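Local coordinates for protein sialidase B (Streptococcus pneumoniae serotype 4, PDB 4XJW) that cleaves terminal sialic acid from oligosaccharides, glycoproteins and glycolipids as a family 33 sialidase acting on alpha-2,3, alpha-2,6 and alpha-2,8 linkages, at residues F191-Q196 / V646-D651; Y122-E127 / L187-Q192; S197-Q202 / S252-A257. The protein carries 1 engineered substitution. One frame throughout, in Å; residues are numbered along the deposited sequence.

Interaction 1. Residues F191-Q196 / V646-D651; sequences FQLIFQ and VVQYID
Q192 and Y649 form a single antiparallel hydrogen-bonded pair, with Q192 N donating to Y649 O (2.8 Å) and Y649 N to Q192 O (2.9 Å). F191 turns its ring onto the side chain of Q648: the carboxamide lies flat against one ring face, the planes only 8° apart, and OE1 of Q648 sits 3.4 Å from CG of F191. That CG, set between N and the carbonyl carbon (chi1 69°), carries the ring to the amide. NE1 of W96, whose ring is nearly parallel to that of F191, hydrogen-bonds OE1 of Q648, and NE2 of Q648 bonds O of N645, fixing the amide's rotation. The chain entering the beta-propeller is added to the edge of the sheet of strands 616-620, 626-631 and 647-652, consistent with a Velcro-like closure of the propeller; the side chain of V647 is about 6 Å from that of R207, a substrate-binding residue by similarity. Within the pair, the side chain of Q192 runs beside that of Y649, its amide steeply turned against the ring and CG 3.5 Å from CD2 of Y649 at the ring edge. NE2 of Q192 is hydrogen-bonded to O of K249, and one water donates to both Q192 OE1 and Y649 O. Where the two segments diverge, a second water accepts from I194 N and lies 2.7 Å from V647 O.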
loop_
_atom_site.group_PDB
_atom_site.type_symbol
_atom_site.label_atom_id
_atom_site.label_comp_id
_atom_site.label_asym_id
_atom_site.label_seq_id
_atom_site.Cartn_x
_atom_site.Cartn_y
_atom_site.Cartn_z
ATOM N N PHE A 191 10.951 5.847 -10.313
ATOM C CA PHE A 191 10.488 4.708 -9.527
ATOM C C PHE A 191 10.138 3.543 -10.460
ATOM O O PHE A 191 10.025 3.712 -11.680
ATOM C CB PHE A 191 9.207 5.100 -8.767
ATOM C CG PHE A 191 8.021 5.304 -9.688
ATOM C CD1 PHE A 191 7.805 6.533 -10.299
ATOM C CD2 PHE A 191 7.141 4.256 -9.958
ATOM C CE1 PHE A 191 6.728 6.720 -11.166
ATOM C CE2 PHE A 191 6.074 4.419 -10.834
ATOM C CZ PHE A 191 5.863 5.667 -11.433
ATOM N N GLN A 192 9.930 2.366 -9.876
ATOM C CA GLN A 192 9.336 1.259 -10.604
ATOM C C GLN A 192 8.219 0.615 -9.799
ATOM O O GLN A 192 8.033 0.909 -8.607
ATOM C CB GLN A 192 10.400 0.232 -10.984
ATOM C CG GLN A 192 11.198 -0.275 -9.814
ATOM C CD GLN A 192 12.555 -0.847 -10.238
ATOM O OE1 GLN A 192 13.610 -0.220 -10.053
ATOM N NE2 GLN A 192 12.530 -2.046 -10.788
ATOM N N LEU A 193 7.444 -0.234 -10.465
ATOM C CA LEU A 193 6.381 -0.977 -9.804
ATOM C C LEU A 193 6.795 -2.434 -9.624
ATOM O O LEU A 193 7.335 -3.059 -10.545
ATOM C CB LEU A 193 5.061 -0.876 -10.584
ATOM C CG LEU A 193 4.469 0.523 -10.791
ATOM C CD1 LEU A 193 3.188 0.440 -11.609
ATOM C CD2 LEU A 193 4.231 1.174 -9.440
ATOM N N ILE A 194 6.559 -2.957 -8.426
ATOM C CA ILE A 194 6.710 -4.374 -8.142
ATOM C C ILE A 194 5.351 -5.069 -8.267
ATOM O O ILE A 194 5.190 -6.018 -9.046
ATOM C CB ILE A 194 7.308 -4.609 -6.741
ATOM C CG1 ILE A 194 8.670 -3.917 -6.627
ATOM C CG2 ILE A 194 7.467 -6.109 -6.474
ATOM C CD1 ILE A 194 9.314 -4.027 -5.275
ATOM N N PHE A 195 4.383 -4.606 -7.489
ATOM C CA PHE A 195 3.001 -5.059 -7.571
ATOM C C PHE A 195 2.210 -3.996 -8.312
ATOM O O PHE A 195 2.445 -2.800 -8.120
ATOM C CB PHE A 195 2.445 -5.236 -6.152
ATOM C CG PHE A 195 3.275 -6.150 -5.297
ATOM C CD1 PHE A 195 3.133 -7.533 -5.398
ATOM C CD2 PHE A 195 4.216 -5.635 -4.409
ATOM C CE1 PHE A 195 3.913 -8.406 -4.628
ATOM C CE2 PHE A 195 4.998 -6.497 -3.618
ATOM C CZ PHE A 195 4.837 -7.874 -3.717
ATOM N N GLN A 196 1.296 -4.404 -9.184
ATOM C CA GLN A 196 0.556 -3.403 -9.943
ATOM C C GLN A 196 -0.780 -3.937 -10.411
ATOM O O GLN A 196 -0.953 -5.137 -10.536
ATOM C CB GLN A 196 1.378 -2.908 -11.139
ATOM C CG GLN A 196 1.735 -4.003 -12.135
ATOM C CD GLN A 196 3.033 -3.711 -12.857
ATOM O OE1 GLN A 196 3.100 -2.823 -13.698
ATOM N NE2 GLN A 196 4.085 -4.458 -12.516
ATOM N N VAL A 646 0.051 3.201 -6.467
ATOM C CA VAL A 646 0.711 4.206 -5.633
ATOM C C VAL A 646 1.799 3.620 -4.725
ATOM O O VAL A 646 2.585 4.371 -4.157
ATOM C CB VAL A 646 -0.303 5.012 -4.806
ATOM C CG1 VAL A 646 -1.109 5.938 -5.725
ATOM C CG2 VAL A 646 -1.227 4.062 -4.015
ATOM N N VAL A 647 1.849 2.287 -4.604
ATOM C CA VAL A 647 2.958 1.631 -3.899
ATOM C C VAL A 647 4.078 1.477 -4.929
ATOM O O VAL A 647 3.928 0.781 -5.937
ATOM C CB VAL A 647 2.570 0.261 -3.319
ATOM C CG1 VAL A 647 3.785 -0.416 -2.656
ATOM C CG2 VAL A 647 1.439 0.414 -2.286
ATOM N N GLN A 648 5.173 2.187 -4.685
ATOM C CA GLN A 648 6.255 2.338 -5.656
ATOM C C GLN A 648 7.613 2.079 -5.029
ATOM O O GLN A 648 7.794 2.227 -3.823
ATOM C CB GLN A 648 6.207 3.758 -6.232
ATOM C CG GLN A 648 4.908 4.054 -6.961
ATOM C CD GLN A 648 4.824 5.450 -7.522
ATOM O OE1 GLN A 648 5.712 6.277 -7.324
ATOM N NE2 GLN A 648 3.720 5.729 -8.229
ATOM N N TYR A 649 8.561 1.672 -5.872
ATOM C CA TYR A 649 9.904 1.273 -5.443
ATOM C C TYR A 649 10.961 2.214 -6.026
ATOM O O TYR A 649 10.970 2.491 -7.239
ATOM C CB TYR A 649 10.193 -0.163 -5.910
ATOM C CG TYR A 649 11.612 -0.630 -5.606
ATOM C CD1 TYR A 649 11.949 -1.066 -4.336
ATOM C CD2 TYR A 649 12.608 -0.621 -6.588
ATOM C CE1 TYR A 649 13.245 -1.493 -4.042
ATOM C CE2 TYR A 649 13.915 -1.046 -6.300
ATOM C CZ TYR A 649 14.216 -1.479 -5.018
ATOM O OH TYR A 649 15.490 -1.897 -4.691
ATOM N N ILE A 650 11.863 2.685 -5.169
ATOM C CA ILE A 650 13.003 3.479 -5.628
ATOM C C ILE A 650 14.318 2.903 -5.097
ATOM O O ILE A 650 14.333 2.183 -4.096
ATOM C CB ILE A 650 12.890 4.960 -5.229
ATOM C CG1 ILE A 650 12.805 5.104 -3.705
ATOM C CG2 ILE A 650 11.681 5.621 -5.907
ATOM C CD1 ILE A 650 12.908 6.535 -3.209
ATOM N N ASP A 651 15.412 3.254 -5.772
ATOM C CA ASP A 651 16.757 2.853 -5.383
ATOM C C ASP A 651 17.554 4.107 -5.022
ATOM O O ASP A 651 17.611 5.051 -5.812
ATOM C CB ASP A 651 17.428 2.121 -6.558
ATOM C CG ASP A 651 18.853 1.683 -6.253
ATOM O OD1 ASP A 651 19.771 2.533 -6.323
ATOM O OD2 ASP A 651 19.052 0.484 -5.969
HETATM O O HOH W 1 13.149 2.212 -9.105
HETATM O O HOH W 2 4.587 -1.735 -6.628
HETATM O O HOH W 3 1.447 -0.350 -6.849
#

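Interaction 2. Residues Y122-E127 / L187-Q192; sequences YVNGIE and LSNPFQ
N189 meets N124 with its amide turned 76° from the other carboxamide. N124 and G125 are the central residues of a type I' turn from V123 to I126, which closes a two-residue beta-hairpin between strands 118-123 and 126-132 of the N-terminal lectin-like domain; the partner segment, 187-192, leads from this domain toward the propeller. The polar link runs from side chain to backbone: ND2 of N189 donates to O of N124 over 2.9 Å, approaching from well above the carbonyl plane. CG of N189, anti to its own carbonyl carbon (chi1 -70°), carries the amide toward N124 and sets OD1 of N189 3.2 Å from CB of N124. The polar end of N124 is engaged elsewhere, OD1 by the backbone N of T107 and ND2 by OD1 of N106, which fix the orientation of its amide. Here F191 presents its far end to the hairpin: CB of N124 lies in the ring plane at the edge, near CE1, and CD1 of I126 comes to 3.9 Å from CZ of F191. On the more exposed side of the turn, L187 places its two methyls over the peptide joining N124 to G125. A CB on G125 would point toward L187 and clash with CD1, so the absence of a side chain lets CD1 of L187 rest 3.9 Å from CA of G125, while CD2 of L187 is 3.8 Å from N of G125.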
loop_
_atom_site.group_PDB
_atom_site.type_symbol
_atom_site.label_atom_id
_atom_site.label_comp_id
_atom_site.label_asym_id
_atom_site.label_seq_id
_atom_site.Cartn_x
_atom_site.Cartn_y
_atom_site.Cartn_z
ATOM N N TYR A 122 -3.092 9.271 -18.191
ATOM C CA TYR A 122 -1.954 8.493 -17.698
ATOM C C TYR A 122 -0.898 9.461 -17.204
ATOM O O TYR A 122 -0.637 10.471 -17.838
ATOM C CB TYR A 122 -1.329 7.659 -18.816
ATOM C CG TYR A 122 -2.263 6.759 -19.594
ATOM C CD1 TYR A 122 -2.974 7.243 -20.681
ATOM C CD2 TYR A 122 -2.396 5.412 -19.265
ATOM C CE1 TYR A 122 -3.812 6.414 -21.418
ATOM C CE2 TYR A 122 -3.217 4.572 -19.994
ATOM C CZ TYR A 122 -3.930 5.086 -21.065
ATOM O OH TYR A 122 -4.753 4.263 -21.794
ATOM N N VAL A 123 -0.282 9.159 -16.069
ATOM C CA VAL A 123 0.887 9.921 -15.664
ATOM C C VAL A 123 1.956 8.931 -15.261
ATOM O O VAL A 123 1.672 8.012 -14.497
ATOM C CB VAL A 123 0.578 10.861 -14.484
ATOM C CG1 VAL A 123 1.831 11.628 -14.105
ATOM C CG2 VAL A 123 -0.542 11.828 -14.842
ATOM N N ASN A 124 3.164 9.096 -15.807
ATOM C CA ASN A 124 4.288 8.217 -15.500
ATOM C C ASN A 124 3.995 6.741 -15.772
ATOM O O ASN A 124 4.444 5.854 -15.042
ATOM C CB ASN A 124 4.801 8.484 -14.080
ATOM C CG ASN A 124 5.298 9.899 -13.932
ATOM O OD1 ASN A 124 5.745 10.490 -14.911
ATOM N ND2 ASN A 124 5.212 10.460 -12.739
ATOM N N GLY A 125 3.231 6.500 -16.832
ATOM C CA GLY A 125 2.941 5.152 -17.269
ATOM C C GLY A 125 1.870 4.463 -16.455
ATOM O O GLY A 125 1.724 3.242 -16.511
ATOM N N ILE A 126 1.124 5.250 -15.688
ATOM C CA ILE A 126 0.059 4.729 -14.853
ATOM C C ILE A 126 -1.278 5.375 -15.228
ATOM O O ILE A 126 -1.412 6.604 -15.211
ATOM C CB ILE A 126 0.357 5.013 -13.369
ATOM C CG1 ILE A 126 1.624 4.268 -12.936
ATOM C CG2 ILE A 126 -0.805 4.590 -12.490
ATOM C CD1 ILE A 126 2.117 4.678 -11.548
ATOM N N GLU A 127 -2.270 4.550 -15.560
ATOM C CA GLU A 127 -3.622 5.052 -15.800
ATOM C C GLU A 127 -4.245 5.503 -14.496
ATOM O O GLU A 127 -4.520 4.687 -13.614
ATOM C CB GLU A 127 -4.501 3.981 -16.440
ATOM C CG GLU A 127 -5.858 4.510 -16.859
ATOM C CD GLU A 127 -6.817 3.409 -17.269
ATOM O OE1 GLU A 127 -6.575 2.777 -18.310
ATOM O OE2 GLU A 127 -7.805 3.192 -16.540
ATOM N N LEU A 187 9.385 6.894 -20.969
ATOM C CA LEU A 187 9.174 7.507 -19.665
ATOM C C LEU A 187 10.491 7.954 -19.044
ATOM O O LEU A 187 11.568 7.534 -19.473
ATOM C CB LEU A 187 8.475 6.517 -18.728
ATOM C CG LEU A 187 7.134 5.965 -19.213
ATOM C CD1 LEU A 187 6.652 4.848 -18.326
ATOM C CD2 LEU A 187 6.077 7.072 -19.253
ATOM N N SER A 188 10.398 8.789 -18.015
ATOM C CA SER A 188 11.575 9.231 -17.274
ATOM C C SER A 188 11.287 9.068 -15.792
ATOM O O SER A 188 11.526 9.983 -15.002
ATOM C CB SER A 188 11.884 10.696 -17.587
ATOM O OG SER A 188 12.014 10.905 -18.985
ATOM N N ASN A 189 10.760 7.899 -15.429
ATOM C CA ASN A 189 10.305 7.660 -14.068
ATOM C C ASN A 189 11.445 7.464 -13.076
ATOM O O ASN A 189 12.430 6.782 -13.377
ATOM C CB ASN A 189 9.403 6.425 -14.003
ATOM C CG ASN A 189 8.068 6.632 -14.670
ATOM O OD1 ASN A 189 7.710 7.739 -15.063
ATOM N ND2 ASN A 189 7.318 5.556 -14.798
ATOM N N PRO A 190 11.300 8.022 -11.866
ATOM C CA PRO A 190 12.295 7.818 -10.806
ATOM C C PRO A 190 12.028 6.557 -9.987
ATOM O O PRO A 190 12.808 6.237 -9.080
ATOM C CB PRO A 190 12.094 9.046 -9.919
ATOM C CG PRO A 190 10.620 9.333 -10.046
ATOM C CD PRO A 190 10.275 9.008 -11.477
ATOM N N PHE A 191 10.951 5.847 -10.313
ATOM C CA PHE A 191 10.488 4.708 -9.527
ATOM C C PHE A 191 10.138 3.543 -10.460
ATOM O O PHE A 191 10.025 3.712 -11.680
ATOM C CB PHE A 191 9.207 5.100 -8.767
ATOM C CG PHE A 191 8.021 5.304 -9.688
ATOM C CD1 PHE A 191 7.805 6.533 -10.299
ATOM C CD2 PHE A 191 7.141 4.256 -9.958
ATOM C CE1 PHE A 191 6.728 6.720 -11.166
ATOM C CE2 PHE A 191 6.074 4.419 -10.834
ATOM C CZ PHE A 191 5.863 5.667 -11.433
ATOM N N GLN A 192 9.930 2.366 -9.876
ATOM C CA GLN A 192 9.336 1.259 -10.604
ATOM C C GLN A 192 8.219 0.615 -9.799
ATOM O O GLN A 192 8.033 0.909 -8.607
ATOM C CB GLN A 192 10.400 0.232 -10.984
ATOM C CG GLN A 192 11.198 -0.275 -9.814
ATOM C CD GLN A 192 12.555 -0.847 -10.238
ATOM O OE1 GLN A 192 13.610 -0.220 -10.053
ATOM N NE2 GLN A 192 12.530 -2.046 -10.788
#

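Interaction 3. Residues S197-Q202 / S252-A257; sequences SGDSTQ and SEPIFA
The ring of P254 packs against the side chains of D199, S200 and T201. CG of P254 is 3.5 Å from OD2 of D199, and CB of P254 is 3.9 Å from the methyl CG2 of T201. S200 grips segment 252-257 twice. Its OG, with chi1 of 57° setting it between N and C, donates to O of P254 at 2.7 Å from above the carbonyl plane, and its backbone N donates to OE2 of E253 (3.0 Å). E253 reaches that N because its chain, after leaving with CG anti to the backbone N, bends at chi2 (64°); OE2 is met nearly along its C-O axis. The turn is braced internally: a type I beta turn from D199 to Q202 is combined with an Asx turn, in which OD1 of D199 accepts from both N and OG1 of T201, the hydroxyl at 2.7 Å through the syn lone pair. OD2 of D199 accepts from N of Q196. The carboxylates of D199 and E253 are near but not in contact, and their like charges are probably eased by these N-H donors. O of T201 is hydrogen-bonded to OH of Y227; the edge of the F256 ring packs on it in plane, CZ of F256 being 3.7 Å from O of T201. Residues 252 and 253 end the first BNR repeat, and strand 255-256 is an edge strand of a four-stranded propeller blade, the last in chain order. The turn lies in the loop before strand 205-213, the other edge strand, and touches the blade through A240 and F206.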
loop_
_atom_site.group_PDB
_atom_site.type_symbol
_atom_site.label_atom_id
_atom_site.label_comp_id
_atom_site.label_asym_id
_atom_site.label_seq_id
_atom_site.Cartn_x
_atom_site.Cartn_y
_atom_site.Cartn_z
ATOM N N SER A 197 -1.728 -3.036 -10.653
ATOM C CA SER A 197 -3.050 -3.427 -11.145
ATOM C C SER A 197 -2.982 -4.279 -12.404
ATOM O O SER A 197 -2.291 -3.935 -13.360
ATOM C CB SER A 197 -3.883 -2.186 -11.438
ATOM O OG SER A 197 -4.071 -1.424 -10.276
ATOM N N GLY A 198 -3.697 -5.396 -12.401
ATOM C CA GLY A 198 -3.757 -6.244 -13.580
ATOM C C GLY A 198 -2.704 -7.332 -13.601
ATOM O O GLY A 198 -2.640 -8.147 -14.534
ATOM N N ASP A 199 -1.855 -7.350 -12.576
ATOM C CA ASP A 199 -0.905 -8.444 -12.434
ATOM C C ASP A 199 -1.558 -9.750 -11.968
ATOM O O ASP A 199 -2.783 -9.853 -11.876
ATOM C CB ASP A 199 0.309 -8.044 -11.566
ATOM C CG ASP A 199 -0.011 -7.890 -10.077
ATOM O OD1 ASP A 199 -1.103 -8.287 -9.624
ATOM O OD2 ASP A 199 0.883 -7.389 -9.341
ATOM N N SER A 200 -0.727 -10.743 -11.676
ATOM C CA SER A 200 -1.201 -12.075 -11.295
ATOM C C SER A 200 -2.099 -12.118 -10.054
ATOM O O SER A 200 -2.837 -13.089 -9.863
ATOM C CB SER A 200 -0.003 -12.983 -11.046
ATOM O OG SER A 200 0.837 -12.421 -10.058
ATOM N N THR A 201 -2.026 -11.097 -9.200
ATOM C CA THR A 201 -2.854 -11.081 -7.991
ATOM C C THR A 201 -4.309 -10.763 -8.300
ATOM O O THR A 201 -5.208 -11.179 -7.564
ATOM C CB THR A 201 -2.363 -10.072 -6.921
ATOM O OG1 THR A 201 -2.572 -8.723 -7.367
ATOM C CG2 THR A 201 -0.897 -10.296 -6.581
ATOM N N GLN A 202 -4.521 -10.035 -9.397
ATOM C CA GLN A 202 -5.827 -9.493 -9.771
ATOM C C GLN A 202 -6.449 -8.586 -8.711
ATOM O O GLN A 202 -7.644 -8.287 -8.757
ATOM C CB GLN A 202 -6.783 -10.606 -10.209
ATOM C CG GLN A 202 -6.352 -11.253 -11.521
ATOM C CD GLN A 202 -6.460 -10.312 -12.714
ATOM O OE1 GLN A 202 -5.452 -9.814 -13.234
ATOM N NE2 GLN A 202 -7.681 -10.085 -13.174
ATOM N N SER A 252 10.008 -10.540 -9.871
ATOM C CA SER A 252 9.239 -11.690 -10.333
ATOM C C SER A 252 7.742 -11.427 -10.365
ATOM O O SER A 252 7.234 -10.586 -9.621
ATOM C CB SER A 252 9.512 -12.902 -9.442
ATOM O OG SER A 252 9.036 -12.658 -8.112
ATOM N N GLU A 253 7.023 -12.160 -11.210
ATOM C CA GLU A 253 5.563 -12.064 -11.200
ATOM C C GLU A 253 5.098 -12.514 -9.819
ATOM O O GLU A 253 5.555 -13.527 -9.306
ATOM C CB GLU A 253 4.934 -12.932 -12.292
ATOM C CG GLU A 253 3.434 -12.656 -12.516
ATOM C CD GLU A 253 3.138 -11.233 -13.029
ATOM O OE1 GLU A 253 4.071 -10.575 -13.543
ATOM O OE2 GLU A 253 1.969 -10.773 -12.934
ATOM N N PRO A 254 4.217 -11.736 -9.181
ATOM C CA PRO A 254 3.815 -12.072 -7.809
ATOM C C PRO A 254 3.129 -13.435 -7.661
ATOM O O PRO A 254 2.490 -13.942 -8.595
ATOM C CB PRO A 254 2.807 -10.977 -7.475
ATOM C CG PRO A 254 3.222 -9.810 -8.322
ATOM C CD PRO A 254 3.650 -10.455 -9.629
ATOM N N ILE A 255 3.289 -14.014 -6.479
ATOM C CA ILE A 255 2.551 -15.213 -6.091
ATOM C C ILE A 255 1.885 -14.914 -4.767
ATOM O O ILE A 255 2.174 -13.879 -4.152
ATOM C CB ILE A 255 3.462 -16.459 -5.949
ATOM C CG1 ILE A 255 4.513 -16.263 -4.841
ATOM C CG2 ILE A 255 4.086 -16.781 -7.286
ATOM C CD1 ILE A 255 5.288 -17.535 -4.480
ATOM N N PHE A 256 1.005 -15.805 -4.316
ATOM C CA PHE A 256 0.410 -15.631 -2.990
ATOM C C PHE A 256 1.169 -16.406 -1.931
ATOM O O PHE A 256 1.535 -17.565 -2.139
ATOM C CB PHE A 256 -1.068 -16.060 -2.945
ATOM C CG PHE A 256 -1.968 -15.255 -3.827
ATOM C CD1 PHE A 256 -2.171 -13.899 -3.587
ATOM C CD2 PHE A 256 -2.638 -15.850 -4.885
ATOM C CE1 PHE A 256 -3.009 -13.157 -4.413
ATOM C CE2 PHE A 256 -3.474 -15.121 -5.706
ATOM C CZ PHE A 256 -3.664 -13.771 -5.472
ATOM N N ALA A 257 1.382 -15.753 -0.791
ATOM C CA ALA A 257 1.898 -16.396 0.411
ATOM C C ALA A 257 0.765 -16.887 1.305
ATOM O O ALA A 257 0.876 -17.948 1.935
ATOM C CB ALA A 257 2.814 -15.455 1.183
#

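One continuous stretch, residues 187-202, supplies a partner to all three contacts as it passes from the lectin-like domain into the propeller. It meets the 122-127 hairpin first (interaction 2), then strand 647-652 (interaction 1), then the end of the first BNR repeat (interaction 3). Interactions 1 and 2 share F191 and Q192, with centres about 10 Å apart. The centre of interaction 3 lies about 14 Å from that of interaction 1, and the two touch through CD1 of F195, 3.7 Å from CG of P254. Interactions 2 and 3, with centres about 19 Å apart, do not touch. The linker thereby joins the N-terminal domain, the last propeller sheet and the first blade.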